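Local coordinates for sporulation inhibitor of replication protein SirA (Bacillus subtilis, PDB 4TPS) that inhibits the initiation of DNA replication during sporulation by binding domain I of DnaA in a 1:1 complex, so preventing excessive chromosome replication, at residues E8-Y14 against M106-S112. Residues are numbered along the deposited sequence.
With ACT (acetate ion), chain F.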
ATOM      1  N   GLU A   8       7.243 -23.347  -9.445  1.00 30.94           N
ATOM      2  CA  GLU A   8       7.066 -22.807  -8.062  1.00 22.00           C
ATOM      3  C   GLU A   8       6.444 -21.369  -8.096  1.00 22.92           C
ATOM      4  O   GLU A   8       6.902 -20.479  -8.856  1.00 20.31           O
ATOM      5  CB  GLU A   8       8.386 -22.807  -7.327  1.00 27.53           C
ATOM      6  CG  GLU A   8       8.318 -22.727  -5.841  1.00 31.36           C
ATOM      7  CD  GLU A   8       8.402 -24.091  -5.212  1.00 43.94           C
ATOM      8  OE1 GLU A   8       7.989 -24.185  -4.043  1.00 40.92           O
ATOM      9  OE2 GLU A   8       8.891 -25.054  -5.877  1.00 54.09           O
ATOM     10  N   ARG A   9       5.398 -21.171  -7.293  1.00 17.62           N
ATOM     11  CA  ARG A   9       4.757 -19.879  -7.169  1.00 14.77           C
ATOM     12  C   ARG A   9       5.161 -19.202  -5.852  1.00 14.18           C
ATOM     13  O   ARG A   9       5.405 -19.868  -4.858  1.00 18.48           O
ATOM     14  CB  ARG A   9       3.225 -20.049  -7.234  1.00 16.09           C
ATOM     15  CG  ARG A   9       2.684 -20.397  -8.605  1.00 20.04           C
ATOM     16  CD  ARG A   9       2.789 -21.884  -8.927  1.00 23.57           C
ATOM     17  NE  ARG A   9       1.955 -22.661  -8.028  1.00 19.21           N
ATOM     18  CZ  ARG A   9       1.896 -23.986  -8.034  1.00 20.86           C
ATOM     19  NH1 ARG A   9       1.071 -24.631  -7.209  1.00 18.81           N
ATOM     20  NH2 ARG A   9       2.695 -24.666  -8.836  1.00 20.07           N
ATOM     21  N   HIS A  10       5.310 -17.874  -5.891  1.00 14.52           N
ATOM     22  CA  HIS A  10       5.706 -17.117  -4.695  1.00 13.59           C
ATOM     23  C   HIS A  10       4.874 -15.862  -4.668  1.00 14.46           C
ATOM     24  O   HIS A  10       5.031 -14.976  -5.527  1.00 13.39           O
ATOM     25  CB  HIS A  10       7.190 -16.778  -4.777  1.00 13.52           C
ATOM     26  CG  HIS A  10       7.733 -16.101  -3.548  1.00 16.04           C
ATOM     27  ND1 HIS A  10       9.046 -15.665  -3.440  1.00 20.08           N
ATOM     28  CD2 HIS A  10       7.175 -15.893  -2.339  1.00 20.07           C
ATOM     29  CE1 HIS A  10       9.235 -15.184  -2.215  1.00 19.76           C
ATOM     30  NE2 HIS A  10       8.114 -15.318  -1.537  1.00 20.11           N
ATOM     31  N   TYR A  11       3.917 -15.813  -3.741  1.00 12.45           N
ATOM     32  CA  TYR A  11       2.996 -14.666  -3.667  1.00 12.50           C
ATOM     33  C   TYR A  11       3.306 -13.833  -2.427  1.00 14.57           C
ATOM     34  O   TYR A  11       3.567 -14.388  -1.313  1.00 14.95           O
ATOM     35  CB  TYR A  11       1.577 -15.165  -3.486  1.00 11.90           C
ATOM     36  CG  TYR A  11       1.085 -16.066  -4.522  1.00 15.70           C
ATOM     37  CD1 TYR A  11       0.544 -15.592  -5.691  1.00 16.26           C
ATOM     38  CD2 TYR A  11       1.181 -17.474  -4.334  1.00 15.84           C
ATOM     39  CE1 TYR A  11       0.070 -16.473  -6.648  1.00 16.07           C
ATOM     40  CE2 TYR A  11       0.690 -18.339  -5.254  1.00 17.62           C
ATOM     41  CZ  TYR A  11       0.140 -17.857  -6.407  1.00 16.73           C
ATOM     42  OH  TYR A  11      -0.340 -18.825  -7.290  1.00 20.15           O
ATOM     43  N   TYR A  12       3.260 -12.513  -2.607  1.00 13.19           N
ATOM     44  CA  TYR A  12       3.201 -11.560  -1.501  1.00 11.40           C
ATOM     45  C   TYR A  12       1.762 -11.053  -1.467  1.00 14.82           C
ATOM     46  O   TYR A  12       1.225 -10.605  -2.500  1.00 14.75           O
ATOM     47  CB  TYR A  12       4.191 -10.447  -1.756  1.00 13.35           C
ATOM     48  CG  TYR A  12       5.615 -10.891  -1.691  1.00 14.07           C
ATOM     49  CD1 TYR A  12       6.210 -11.467  -2.762  1.00 16.51           C
ATOM     50  CD2 TYR A  12       6.366 -10.705  -0.562  1.00 17.27           C
ATOM     51  CE1 TYR A  12       7.551 -11.852  -2.729  1.00 17.08           C
ATOM     52  CE2 TYR A  12       7.662 -11.082  -0.506  1.00 18.84           C
ATOM     53  CZ  TYR A  12       8.280 -11.653  -1.603  1.00 18.44           C
ATOM     54  OH  TYR A  12       9.633 -12.054  -1.446  1.00 21.88           O
ATOM     55  N   THR A  13       1.133 -11.193  -0.300  1.00 12.57           N
ATOM     56  CA  THR A  13      -0.292 -10.920  -0.151  1.00 13.02           C
ATOM     57  C   THR A  13      -0.480  -9.900   0.943  1.00 13.92           C
ATOM     58  O   THR A  13       0.075 -10.033   2.041  1.00 15.56           O
ATOM     59  CB  THR A  13      -1.066 -12.192   0.110  1.00 15.65           C
ATOM     60  OG1 THR A  13      -0.810 -13.154  -0.924  1.00 17.66           O
ATOM     61  CG2 THR A  13      -2.554 -11.963   0.130  1.00 16.86           C
ATOM     62  N   TYR A  14      -1.146  -8.793   0.575  1.00 12.57           N
ATOM     63  CA  TYR A  14      -1.450  -7.708   1.545  1.00 12.99           C
ATOM     64  C   TYR A  14      -2.950  -7.491   1.668  1.00 13.03           C
ATOM     65  O   TYR A  14      -3.708  -7.758   0.742  1.00 14.47           O
ATOM     66  CB  TYR A  14      -0.789  -6.393   1.074  1.00 13.66           C
ATOM     67  CG  TYR A  14       0.709  -6.351   1.213  1.00 15.03           C
ATOM     68  CD1 TYR A  14       1.543  -6.895   0.224  1.00 15.34           C
ATOM     69  CD2 TYR A  14       1.295  -5.690   2.262  1.00 15.79           C
ATOM     70  CE1 TYR A  14       2.920  -6.794   0.326  1.00 18.12           C
ATOM     71  CE2 TYR A  14       2.686  -5.583   2.385  1.00 16.31           C
ATOM     72  CZ  TYR A  14       3.492  -6.153   1.421  1.00 20.42           C
ATOM     73  OH  TYR A  14       4.830  -6.066   1.517  1.00 21.10           O
ATOM     74  N   MET A 106       2.141  -8.377   6.137  1.00 15.64           N
ATOM     75  CA  MET A 106       2.376  -9.121   4.890  1.00 20.20           C
ATOM     76  C   MET A 106       2.106 -10.612   5.157  1.00 16.80           C
ATOM     77  O   MET A 106       2.489 -11.125   6.214  1.00 16.69           O
ATOM     78  CB  MET A 106       3.820  -8.911   4.347  1.00 26.15           C
ATOM     79  CG  MET A 106       4.372  -9.881   3.270  1.00 36.19           C
ATOM     80  SD  MET A 106       6.149  -9.450   3.028  1.00 39.94           S
ATOM     81  CE  MET A 106       6.882 -10.426   4.342  1.00 49.09           C
ATOM     82  N   ILE A 107       1.534 -11.260   4.169  1.00 14.04           N
ATOM     83  CA  ILE A 107       1.540 -12.743   4.058  1.00 13.32           C
ATOM     84  C   ILE A 107       2.394 -13.173   2.858  1.00 15.19           C
ATOM     85  O   ILE A 107       2.305 -12.597   1.793  1.00 18.17           O
ATOM     86  CB  ILE A 107       0.095 -13.248   3.881  1.00 16.55           C
ATOM     87  CG1 ILE A 107      -0.620 -13.106   5.221  1.00 18.38           C
ATOM     88  CG2 ILE A 107       0.067 -14.726   3.496  1.00 20.63           C
ATOM     89  CD1 ILE A 107      -2.110 -13.245   5.119  1.00 21.95           C
ATOM     90  N   GLU A 108       3.193 -14.218   3.022  1.00 14.55           N
ATOM     91  CA  GLU A 108       3.967 -14.727   1.914  1.00 11.83           C
ATOM     92  C   GLU A 108       3.558 -16.190   1.779  1.00 12.73           C
ATOM     93  O   GLU A 108       3.468 -16.930   2.773  1.00 13.65           O
ATOM     94  CB  GLU A 108       5.430 -14.691   2.184  1.00 20.10           C
ATOM     95  CG  GLU A 108       6.203 -13.488   1.841  1.00 29.08           C
ATOM     96  CD  GLU A 108       7.698 -13.791   1.892  1.00 29.80           C
ATOM     97  OE1 GLU A 108       8.309 -14.535   1.058  1.00 26.60           O
ATOM     98  OE2 GLU A 108       8.248 -13.319   2.835  1.00 33.44           O
ATOM     99  N   ILE A 109       3.339 -16.605   0.546  1.00 12.08           N
ATOM    100  CA  ILE A 109       2.980 -17.989   0.230  1.00 12.74           C
ATOM    101  C   ILE A 109       3.964 -18.507  -0.845  1.00 13.47           C
ATOM    102  O   ILE A 109       4.188 -17.854  -1.849  1.00 16.24           O
ATOM    103  CB  ILE A 109       1.555 -18.106  -0.237  1.00 13.76           C
ATOM    104  CG1 ILE A 109       0.568 -17.725   0.903  1.00 14.63           C
ATOM    105  CG2 ILE A 109       1.253 -19.485  -0.798  1.00 15.30           C
ATOM    106  CD1 ILE A 109      -0.849 -17.452   0.458  1.00 16.47           C
ATOM    107  N   VAL A 110       4.500 -19.705  -0.625  1.00 14.35           N
ATOM    108  CA  VAL A 110       5.274 -20.418  -1.655  1.00 14.73           C
ATOM    109  C   VAL A 110       4.556 -21.721  -1.925  1.00 13.53           C
ATOM    110  O   VAL A 110       4.197 -22.390  -1.027  1.00 16.38           O
ATOM    111  CB  VAL A 110       6.745 -20.680  -1.175  1.00 15.58           C
ATOM    112  CG1 VAL A 110       7.503 -21.491  -2.217  1.00 17.97           C
ATOM    113  CG2 VAL A 110       7.437 -19.373  -0.843  1.00 22.55           C
ATOM    114  N   ALA A 111       4.319 -22.049  -3.198  1.00 15.62           N
ATOM    115  CA  ALA A 111       3.621 -23.250  -3.569  1.00 15.39           C
ATOM    116  C   ALA A 111       4.216 -23.989  -4.753  1.00 16.53           C
ATOM    117  O   ALA A 111       4.718 -23.376  -5.656  1.00 18.03           O
ATOM    118  CB  ALA A 111       2.148 -22.954  -3.834  1.00 16.34           C
ATOM    119  N   SER A 112       4.061 -25.311  -4.750  1.00 15.29           N
ATOM    120  CA  SER A 112       4.504 -26.199  -5.844  1.00 16.79           C
ATOM    121  C   SER A 112       3.481 -27.287  -6.087  1.00 17.79           C
ATOM    122  O   SER A 112       2.737 -27.616  -5.200  1.00 17.21           O
ATOM    123  CB  SER A 112       5.866 -26.804  -5.546  1.00 23.11           C
ATOM    124  OG  SER A 112       5.803 -27.687  -4.483  1.00 23.53           O
TER
HETATM  125  C   ACT F 202      12.001 -15.359  -5.410  1.00 19.54           C
HETATM  126  O   ACT F 202      10.803 -15.727  -5.533  1.00 21.73           O
HETATM  127  OXT ACT F 202      12.403 -14.759  -4.361  1.00 26.35           O
HETATM  128  CH3 ACT F 202      12.987 -15.613  -6.528  1.00 20.75           C
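Segments 9-14 and 106-112, from strands 9-16 and 106-113, are antiparallel neighbours in the central sheet of SirA, joined although 91 residues separate them in the chain. Three hydrogen-bonded pairs, Arg9-Ala111, Tyr11-Ile109 and Thr13-Ile107, each give two backbone bonds, so the ladder runs without a bulge. Its first rung is Arg9 N to Ala111 O at 2.8 Å, answered by Ala111 N to Arg9 O at 2.9 Å.

Arg9 has the most surface covered. Its side chain curls across the neighbouring strand, bringing NH1 within 3.9 Å of Ala111 CB and laying one guanidinium face over Ala111 O; beyond the pair, Glu118 on helix 116-128 takes the charge in a salt bridge. That helix covers the face carrying Arg9, Tyr11, Ile107 and Ile109, where Ile109 CG2 packs 4.1 Å from Tyr11 CD2, and the Ile109 side chain also meets Phe121 and Phe122 of that helix.

On the opposite face Met106 is the most covered. Its SD sits at the edge of the Tyr12 ring, 3.8 Å from Tyr12 CD2, and lies obliquely to the Tyr14 ring, two Met-aromatic contacts; Tyr14 OH is hydrogen-bonded to His39 NE2. Farther along this face His10 bridges two carboxylates in line with its ring plane: NE2 donates to Glu108 OE1 at 2.7 Å, and ND1 donates to the O atom of an acetate, probably from the crystallisation liquor, also at 2.7 Å.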